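Local coordinates for protein PvdO (Pseudomonas aeruginosa, PDB 5HHA) that probably takes part in maturing the pyoverdine chromophore in the periplasm, binds calcium, and belongs to the formylglycine-generating-enzyme family, at residues G160-S165 with S261-R266; F171-D174 with E178-I181; G251-E256 with G275-F280. All coordinates share one frame; numbering follows the deposited sequence.

In the fold
Going along the chain from the N terminus, helix 154-162 ends at the first half of contact 1, and the loop that follows doubles back on itself at once in contact 2, 171-174 with 178-181. That small loop is nested inside the much longer one closed by contact 1, where 261-266 returns to the helix end. Before that return the chain leaves strand 247-251 into the first half of contact 3, whose partner 275-280 comes after strand 266-269, so contacts 1 and 3 cross. R262 and S261 of contact 1 pack on Y179 and I181 of contact 2, respectively, and S261 probably hydrogen-bonds N252 of contact 3. Together they tie helix, loops and sheet within one FGE-like domain.

Contact 1: G160-S165 with S261-R266; sequences GARAGS and SRSGNR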
loop_
_atom_site.group_PDB
_atom_site.type_symbol
_atom_site.label_atom_id
_atom_site.label_comp_id
_atom_site.label_asym_id
_atom_site.label_seq_id
_atom_site.Cartn_x
_atom_site.Cartn_y
_atom_site.Cartn_z
ATOM N N GLY A 160 1.424 9.094 -2.907
ATOM C CA GLY A 160 0.229 8.588 -3.558
ATOM C C GLY A 160 -0.986 8.579 -2.664
ATOM O O GLY A 160 -2.115 8.765 -3.135
ATOM N N ALA A 161 -0.782 8.374 -1.366
ATOM C CA ALA A 161 -1.859 8.439 -0.398
ATOM C C ALA A 161 -2.353 9.869 -0.241
ATOM O O ALA A 161 -3.556 10.101 -0.163
ATOM C CB ALA A 161 -1.407 7.893 0.955
ATOM N N ARG A 162 -1.430 10.821 -0.152
ATOM C CA ARG A 162 -1.813 12.196 0.133
ATOM C C ARG A 162 -2.467 12.894 -1.048
ATOM O O ARG A 162 -3.393 13.700 -0.872
ATOM C CB ARG A 162 -0.610 13.019 0.546
ATOM C CG ARG A 162 -0.055 12.652 1.906
ATOM C CD ARG A 162 1.107 13.585 2.300
ATOM N NE ARG A 162 1.555 13.324 3.667
ATOM C CZ ARG A 162 0.866 13.683 4.744
ATOM N NH1 ARG A 162 -0.235 14.385 4.635
ATOM N NH2 ARG A 162 1.284 13.323 5.940
ATOM N N ALA A 163 -1.966 12.634 -2.258
ATOM C CA ALA A 163 -2.503 13.285 -3.462
ATOM C C ALA A 163 -2.600 14.805 -3.289
ATOM O O ALA A 163 -3.599 15.430 -3.681
ATOM C CB ALA A 163 -3.847 12.689 -3.844
ATOM N N GLY A 164 -1.567 15.400 -2.700
ATOM C CA GLY A 164 -1.498 16.843 -2.536
ATOM C C GLY A 164 -1.958 17.347 -1.181
ATOM O O GLY A 164 -1.749 18.531 -0.861
ATOM N N SER A 165 -2.492 16.494 -0.332
ATOM C CA SER A 165 -3.059 16.935 0.940
ATOM C C SER A 165 -2.013 16.935 2.042
ATOM O O SER A 165 -1.114 16.104 2.057
ATOM C CB SER A 165 -4.251 16.069 1.316
ATOM O OG SER A 165 -3.837 14.737 1.557
ATOM N N SER A 261 -4.918 5.205 10.107
ATOM C CA SER A 261 -5.151 5.345 8.682
ATOM C C SER A 261 -4.600 6.635 8.104
ATOM O O SER A 261 -4.622 6.828 6.879
ATOM C CB SER A 261 -6.649 5.297 8.390
ATOM O OG SER A 261 -7.155 3.976 8.523
ATOM N N ARG A 262 -4.073 7.502 8.963
ATOM C CA ARG A 262 -3.559 8.796 8.535
ATOM C C ARG A 262 -2.456 8.594 7.499
ATOM O O ARG A 262 -1.678 7.634 7.593
ATOM C CB ARG A 262 -2.975 9.514 9.750
ATOM C CG ARG A 262 -3.955 9.737 10.892
ATOM C CD ARG A 262 -3.297 10.233 12.188
ATOM N NE ARG A 262 -2.296 9.278 12.624
ATOM C CZ ARG A 262 -0.986 9.389 12.469
ATOM N NH1 ARG A 262 -0.421 10.536 12.095
ATOM N NH2 ARG A 262 -0.217 8.382 12.795
ATOM N N SER A 263 -2.333 9.530 6.561
ATOM C CA SER A 263 -1.387 9.379 5.465
ATOM C C SER A 263 0.053 9.189 5.911
ATOM O O SER A 263 0.852 8.579 5.184
ATOM C CB SER A 263 -1.471 10.577 4.543
ATOM O OG SER A 263 -2.695 10.618 3.843
ATOM N N GLY A 264 0.436 9.760 7.053
ATOM C CA GLY A 264 1.794 9.668 7.540
ATOM C C GLY A 264 2.104 8.532 8.489
ATOM O O GLY A 264 3.241 8.391 8.914
ATOM N N ASN A 265 1.118 7.708 8.819
ATOM C CA ASN A 265 1.349 6.586 9.727
ATOM C C ASN A 265 2.387 5.632 9.164
ATOM O O ASN A 265 2.328 5.308 7.969
ATOM C CB ASN A 265 0.036 5.840 9.986
ATOM C CG ASN A 265 0.104 4.929 11.238
ATOM O OD1 ASN A 265 0.371 3.748 11.158
ATOM N ND2 ASN A 265 -0.169 5.498 12.361
ATOM N N ARG A 266 3.276 5.133 10.011
ATOM C CA ARG A 266 4.330 4.214 9.593
ATOM C C ARG A 266 4.219 2.933 10.396
ATOM O O ARG A 266 3.725 2.937 11.524
ATOM C CB ARG A 266 5.729 4.818 9.847
ATOM C CG ARG A 266 5.906 6.191 9.244
ATOM C CD ARG A 266 7.278 6.771 9.533
ATOM N NE ARG A 266 8.261 6.164 8.640
ATOM C CZ ARG A 266 9.581 6.219 8.817
ATOM N NH1 ARG A 266 10.091 6.841 9.872
ATOM N NH2 ARG A 266 10.391 5.663 7.929
HETATM O O HOH W 1 -3.597 13.134 3.683
#
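S263 packs against R162 where helix 154-162 runs out, and this is the close-fitting half of the contact. S263 CB sits over the centre of one face of the R162 guanidinium, 3.9 Å above the plane, and the same carbon meets R162 CG at 3.6 Å. The arginine reaches this position with an extended chain from CG to NE (chi2 -176°), laying aliphatic stem and flat head along the serine. G264 N is near R162 NH2, approaching obliquely at 3.8 Å. On the helix side A161 CB faces S263 OG, more distantly at 4.2 Å. Several partners fix how the guanidinium is turned: NE is in a salt bridge with E158, while NH1 donates to G167 O and, over 3.2 Å, to S165 O. There S165 O lies near the guanidinium plane, while NH1 stands above the carbonyl plane.

Around S165 things are looser and partly exposed. No direct polar bond joins the two segments here; instead a water donates to S165 OG and is hydrogen-bonded to S263 OG, 2.7 Å away. S165 is modelled in two conformers, so the water bridge is doubtful for the other. Across the helix end the backbone of S263 is also tied to P168, and H214 NE2 bonds to A161 O. Past R162 the chain leaves the helix with A163 at positive phi, and R162 to S165 form a type I' turn closed by S165 N to R162 O. The whole is a helix C-terminus buried against a long, irregular loop, in keeping with the FGE-like fold, which has little regular secondary structure.

Contact 2: F171-D174 with E178-I181; sequences FPFD and EYSI
F173 and D174 meet Y179, S180 and I181 where a short surface loop of the FGE-like domain folds back on itself, in the irregular chain between helix 154-162 and strand 218-221. It is a mixed contact: polar bonds close the loop at D174 and S180, and aromatic and aliphatic groups fill in beside them. Neither segment is a strand, and their end-to-end directions are 123° apart, so this is no regular hairpin.

The aromatic part centres on F173. Its CE1 stands 3.6 Å above the middle of one face of the Y179 ring, but with the planes 46° apart the pair is neither a stack nor edge-to-face. E178 O lies over one face of the F173 ring, displaced toward the rim, and S180 O is at its edge. The CG2 methyl of I181 touches both phenylalanines: it meets F171 CE1 at 3.6 Å, in the plane of that ring, and comes obliquely to F173 CD1 at 4.0 Å. F171 is gripped further by H184, stacked on it, and by H214, edge-to-face. The side chain of I181 is about 4 Å from that of T187, a calcium ligand, and about 9 Å from the calcium itself.

At the polar end a water links the two backbones, accepting from S180 N and probably donating to D174 O. The carboxylate of D174 also reaches past the contact, OD1 taking a bond from K183 N. Two bonds run directly across. D174 N donates to S180 O, 2.8 Å away and nearly straight. The S180 hydroxyl is swung opposite its own backbone N (chi1 178°), which brings it onto the aspartate: S180 OG donates to D174 OD2 over 2.7 Å, arriving from above the carboxylate plane.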
loop_
_atom_site.group_PDB
_atom_site.type_symbol
_atom_site.label_atom_id
_atom_site.label_comp_id
_atom_site.label_asym_id
_atom_site.label_seq_id
_atom_site.Cartn_x
_atom_site.Cartn_y
_atom_site.Cartn_z
ATOM N N PHE A 171 -9.619 13.378 2.366
ATOM C CA PHE A 171 -11.067 13.424 2.304
ATOM C C PHE A 171 -11.546 13.948 3.639
ATOM O O PHE A 171 -10.815 13.889 4.634
ATOM C CB PHE A 171 -11.642 12.028 2.038
ATOM C CG PHE A 171 -11.024 10.946 2.871
ATOM C CD1 PHE A 171 -11.377 10.798 4.192
ATOM C CD2 PHE A 171 -10.072 10.089 2.331
ATOM C CE1 PHE A 171 -10.806 9.806 4.957
ATOM C CE2 PHE A 171 -9.489 9.092 3.096
ATOM C CZ PHE A 171 -9.854 8.966 4.402
ATOM N N PRO A 172 -12.780 14.452 3.680
ATOM C CA PRO A 172 -13.347 14.920 4.942
ATOM C C PRO A 172 -13.779 13.760 5.839
ATOM O O PRO A 172 -14.041 12.659 5.372
ATOM C CB PRO A 172 -14.578 15.722 4.492
ATOM C CG PRO A 172 -14.949 15.122 3.215
ATOM C CD PRO A 172 -13.695 14.695 2.546
ATOM N N PHE A 173 -13.864 14.018 7.136
ATOM C CA PHE A 173 -14.479 13.086 8.068
ATOM C C PHE A 173 -15.952 12.879 7.750
ATOM O O PHE A 173 -16.621 13.772 7.197
ATOM C CB PHE A 173 -14.346 13.606 9.505
ATOM C CG PHE A 173 -12.947 13.499 10.059
ATOM C CD1 PHE A 173 -12.342 12.274 10.241
ATOM C CD2 PHE A 173 -12.254 14.632 10.394
ATOM C CE1 PHE A 173 -11.052 12.183 10.762
ATOM C CE2 PHE A 173 -10.970 14.547 10.900
ATOM C CZ PHE A 173 -10.378 13.315 11.073
ATOM N N ASP A 174 -16.469 11.722 8.102
ATOM C CA ASP A 174 -17.889 11.472 7.935
ATOM C C ASP A 174 -18.668 12.481 8.753
ATOM O O ASP A 174 -18.322 12.786 9.897
ATOM C CB ASP A 174 -18.288 10.109 8.502
ATOM C CG ASP A 174 -17.632 8.896 7.812
ATOM O OD1 ASP A 174 -17.008 9.003 6.750
ATOM O OD2 ASP A 174 -17.789 7.801 8.393
ATOM N N GLU A 178 -17.220 12.238 15.386
ATOM C CA GLU A 178 -16.027 13.031 15.577
ATOM C C GLU A 178 -14.885 12.625 14.636
ATOM O O GLU A 178 -14.216 13.483 14.080
ATOM C CB GLU A 178 -15.586 12.951 17.039
ATOM C CG GLU A 178 -14.475 13.860 17.370
ATOM C CD GLU A 178 -14.083 13.873 18.864
ATOM O OE1 GLU A 178 -14.670 13.087 19.656
ATOM O OE2 GLU A 178 -13.176 14.680 19.217
ATOM N N TYR A 179 -14.628 11.326 14.498
ATOM C CA TYR A 179 -13.443 10.848 13.769
ATOM C C TYR A 179 -13.775 9.504 13.140
ATOM O O TYR A 179 -13.380 8.459 13.609
ATOM C CB TYR A 179 -12.230 10.784 14.731
ATOM C CG TYR A 179 -10.838 10.653 14.141
ATOM C CD1 TYR A 179 -10.436 9.533 13.413
ATOM C CD2 TYR A 179 -9.914 11.646 14.355
ATOM C CE1 TYR A 179 -9.158 9.441 12.900
ATOM C CE2 TYR A 179 -8.639 11.553 13.868
ATOM C CZ TYR A 179 -8.262 10.437 13.143
ATOM O OH TYR A 179 -7.002 10.329 12.639
ATOM N N SER A 180 -14.612 9.544 12.104
ATOM C CA SER A 180 -15.027 8.366 11.362
ATOM C C SER A 180 -14.702 8.604 9.912
ATOM O O SER A 180 -14.927 9.700 9.379
ATOM C CB SER A 180 -16.517 8.137 11.556
ATOM O OG SER A 180 -16.966 7.026 10.808
ATOM N N ILE A 181 -14.149 7.580 9.270
ATOM C CA ILE A 181 -13.782 7.669 7.860
ATOM C C ILE A 181 -14.446 6.537 7.074
ATOM O O ILE A 181 -13.952 6.144 6.016
ATOM C CB ILE A 181 -12.251 7.655 7.677
ATOM C CG1 ILE A 181 -11.599 6.362 8.187
ATOM C CG2 ILE A 181 -11.638 8.856 8.370
ATOM C CD1 ILE A 181 -10.099 6.291 7.924
HETATM O O HOH W 2 -16.307 11.794 11.551
#

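Contact 3: G251-E256 with G275-F280; sequences GNDWGE and GDWIGF
The indole of W254 presents its edge to D276: the backbone carbonyl lies near the ring plane, at the NE1 corner. Over one face of the same ring, toward its rim, is D253 OD1, 4.3 Å above the plane, and F196 and Y118 pack edge-to-face against it. The W277 indole has I278 CG1 over one face, toward the rim, and D276 OD1 at its edge, while D253 OD2 reaches its CE3 obliquely at 3.5 Å. These groups join an Asx turn to the segment entering strand 278-285 of the FGE-like domain, between the mixed sheet and the calcium site.

D253 makes the turn. Its side chain curls back with CG between the backbone N and the carbonyl carbon (chi1 69°), putting OD1 where G255 N can donate to it at 2.8 Å. The backbone from D253 to E256 is a type I turn. The methylene of W277 packs on the same aspartate, its CB 3.6 Å from D253 CG, and the W277 ring also meets that of Y218, roughly perpendicular to it. Y218 belongs to strand 218-221, which pairs with 278-285.

W254 also lies close to the metal: its side chain is about 5 Å from the calcium and about 4 Å from that of N186, one of the calcium ligands. On the same edge, next to NE1, W254 CZ2 touches D276 OD1 at 3.4 Å; the OD2 of that aspartate is in a salt bridge with R109. The carbonyl of D276 takes two donors, Y118 OH and the indole: W254 NE1 reaches D276 O at 3.1 Å with a 165° angle at the hydrogen, approaching from above the carbonyl plane.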
loop_
_atom_site.group_PDB
_atom_site.type_symbol
_atom_site.label_atom_id
_atom_site.label_comp_id
_atom_site.label_asym_id
_atom_site.label_seq_id
_atom_site.Cartn_x
_atom_site.Cartn_y
_atom_site.Cartn_z
ATOM N N GLY A 251 -0.023 2.149 5.114
ATOM C CA GLY A 251 -1.470 2.076 5.097
ATOM C C GLY A 251 -1.996 1.582 6.424
ATOM O O GLY A 251 -1.426 1.811 7.482
ATOM N N ASN A 252 -3.152 0.930 6.370
ATOM C CA ASN A 252 -3.793 0.421 7.581
ATOM C C ASN A 252 -4.759 -0.679 7.165
ATOM O O ASN A 252 -5.308 -0.625 6.068
ATOM C CB ASN A 252 -4.542 1.562 8.281
ATOM C CG ASN A 252 -4.912 1.236 9.702
ATOM O OD1 ASN A 252 -4.250 0.440 10.364
ATOM N ND2 ASN A 252 -5.931 1.905 10.200
ATOM N N ASP A 253 -4.992 -1.654 8.034
ATOM C CA ASP A 253 -5.831 -2.784 7.665
ATOM C C ASP A 253 -7.215 -2.774 8.293
ATOM O O ASP A 253 -7.536 -2.023 9.219
ATOM C CB ASP A 253 -5.122 -4.107 7.947
ATOM C CG ASP A 253 -4.945 -4.392 9.412
ATOM O OD1 ASP A 253 -5.851 -4.957 10.060
ATOM O OD2 ASP A 253 -3.837 -4.082 9.942
ATOM N N TRP A 254 -8.017 -3.668 7.737
ATOM C CA TRP A 254 -9.391 -3.923 8.121
ATOM C C TRP A 254 -9.613 -4.130 9.604
ATOM O O TRP A 254 -10.735 -3.922 10.079
ATOM C CB TRP A 254 -9.905 -5.151 7.362
ATOM C CG TRP A 254 -9.119 -6.395 7.585
ATOM C CD1 TRP A 254 -8.092 -6.868 6.817
ATOM C CD2 TRP A 254 -9.292 -7.344 8.644
ATOM N NE1 TRP A 254 -7.616 -8.026 7.321
ATOM C CE2 TRP A 254 -8.334 -8.362 8.444
ATOM C CE3 TRP A 254 -10.157 -7.434 9.742
ATOM C CZ2 TRP A 254 -8.216 -9.462 9.298
ATOM C CZ3 TRP A 254 -10.046 -8.536 10.592
ATOM C CH2 TRP A 254 -9.074 -9.531 10.370
ATOM N N GLY A 255 -8.625 -4.594 10.344
ATOM C CA GLY A 255 -8.803 -4.860 11.752
ATOM C C GLY A 255 -8.392 -3.738 12.687
ATOM O O GLY A 255 -8.505 -3.887 13.902
ATOM N N GLU A 256 -7.955 -2.615 12.144
ATOM C CA GLU A 256 -7.322 -1.566 12.924
ATOM C C GLU A 256 -8.166 -0.311 12.978
ATOM O O GLU A 256 -8.961 -0.028 12.087
ATOM C CB GLU A 256 -5.991 -1.212 12.263
ATOM C CG GLU A 256 -4.951 -2.315 12.311
ATOM C CD GLU A 256 -4.297 -2.477 13.644
ATOM O OE1 GLU A 256 -3.703 -1.488 14.162
ATOM O OE2 GLU A 256 -4.346 -3.640 14.139
ATOM N N GLY A 275 0.730 -11.972 6.419
ATOM C CA GLY A 275 -0.510 -11.975 7.169
ATOM C C GLY A 275 -1.688 -11.679 6.290
ATOM O O GLY A 275 -1.556 -11.187 5.186
ATOM N N ASP A 276 -2.867 -11.931 6.839
ATOM C CA ASP A 276 -4.126 -11.685 6.153
ATOM C C ASP A 276 -4.521 -10.194 6.147
ATOM O O ASP A 276 -5.617 -9.800 5.728
ATOM C CB ASP A 276 -5.230 -12.552 6.769
ATOM C CG ASP A 276 -5.594 -12.152 8.182
ATOM O OD1 ASP A 276 -5.235 -11.047 8.630
ATOM O OD2 ASP A 276 -6.301 -12.951 8.844
ATOM N N TRP A 277 -3.557 -9.371 6.585
ATOM C CA TRP A 277 -3.719 -7.936 6.750
ATOM C C TRP A 277 -2.627 -7.154 6.014
ATOM O O TRP A 277 -2.632 -5.931 6.077
ATOM C CB TRP A 277 -3.694 -7.599 8.242
ATOM C CG TRP A 277 -2.493 -8.087 8.954
ATOM C CD1 TRP A 277 -2.239 -9.348 9.422
ATOM C CD2 TRP A 277 -1.355 -7.300 9.296
ATOM N NE1 TRP A 277 -1.010 -9.394 10.022
ATOM C CE2 TRP A 277 -0.448 -8.145 9.962
ATOM C CE3 TRP A 277 -1.010 -5.951 9.119
ATOM C CZ2 TRP A 277 0.765 -7.689 10.447
ATOM C CZ3 TRP A 277 0.209 -5.508 9.597
ATOM C CH2 TRP A 277 1.067 -6.367 10.256
ATOM N N ILE A 278 -1.711 -7.841 5.316
ATOM C CA ILE A 278 -0.682 -7.178 4.514
ATOM C C ILE A 278 -0.792 -7.625 3.072
ATOM O O ILE A 278 -0.664 -8.822 2.772
ATOM C CB ILE A 278 0.794 -7.450 4.993
ATOM C CG1 ILE A 278 0.946 -7.273 6.499
ATOM C CG2 ILE A 278 1.722 -6.524 4.234
ATOM C CD1 ILE A 278 2.310 -7.732 7.006
ATOM N N GLY A 279 -1.035 -6.662 2.196
ATOM C CA GLY A 279 -1.023 -6.860 0.753
ATOM C C GLY A 279 0.059 -5.966 0.145
ATOM O O GLY A 279 1.109 -5.751 0.760
ATOM N N PHE A 280 -0.196 -5.429 -1.052
ATOM C CA PHE A 280 0.849 -4.663 -1.733
ATOM C C PHE A 280 0.327 -3.985 -2.956
ATOM O O PHE A 280 -0.673 -4.412 -3.535
ATOM C CB PHE A 280 2.039 -5.541 -2.119
ATOM C CG PHE A 280 1.713 -6.614 -3.140
ATOM C CD1 PHE A 280 1.083 -7.799 -2.765
ATOM C CD2 PHE A 280 2.090 -6.467 -4.472
ATOM C CE1 PHE A 280 0.834 -8.791 -3.688
ATOM C CE2 PHE A 280 1.831 -7.458 -5.404
ATOM C CZ PHE A 280 1.218 -8.624 -5.008
#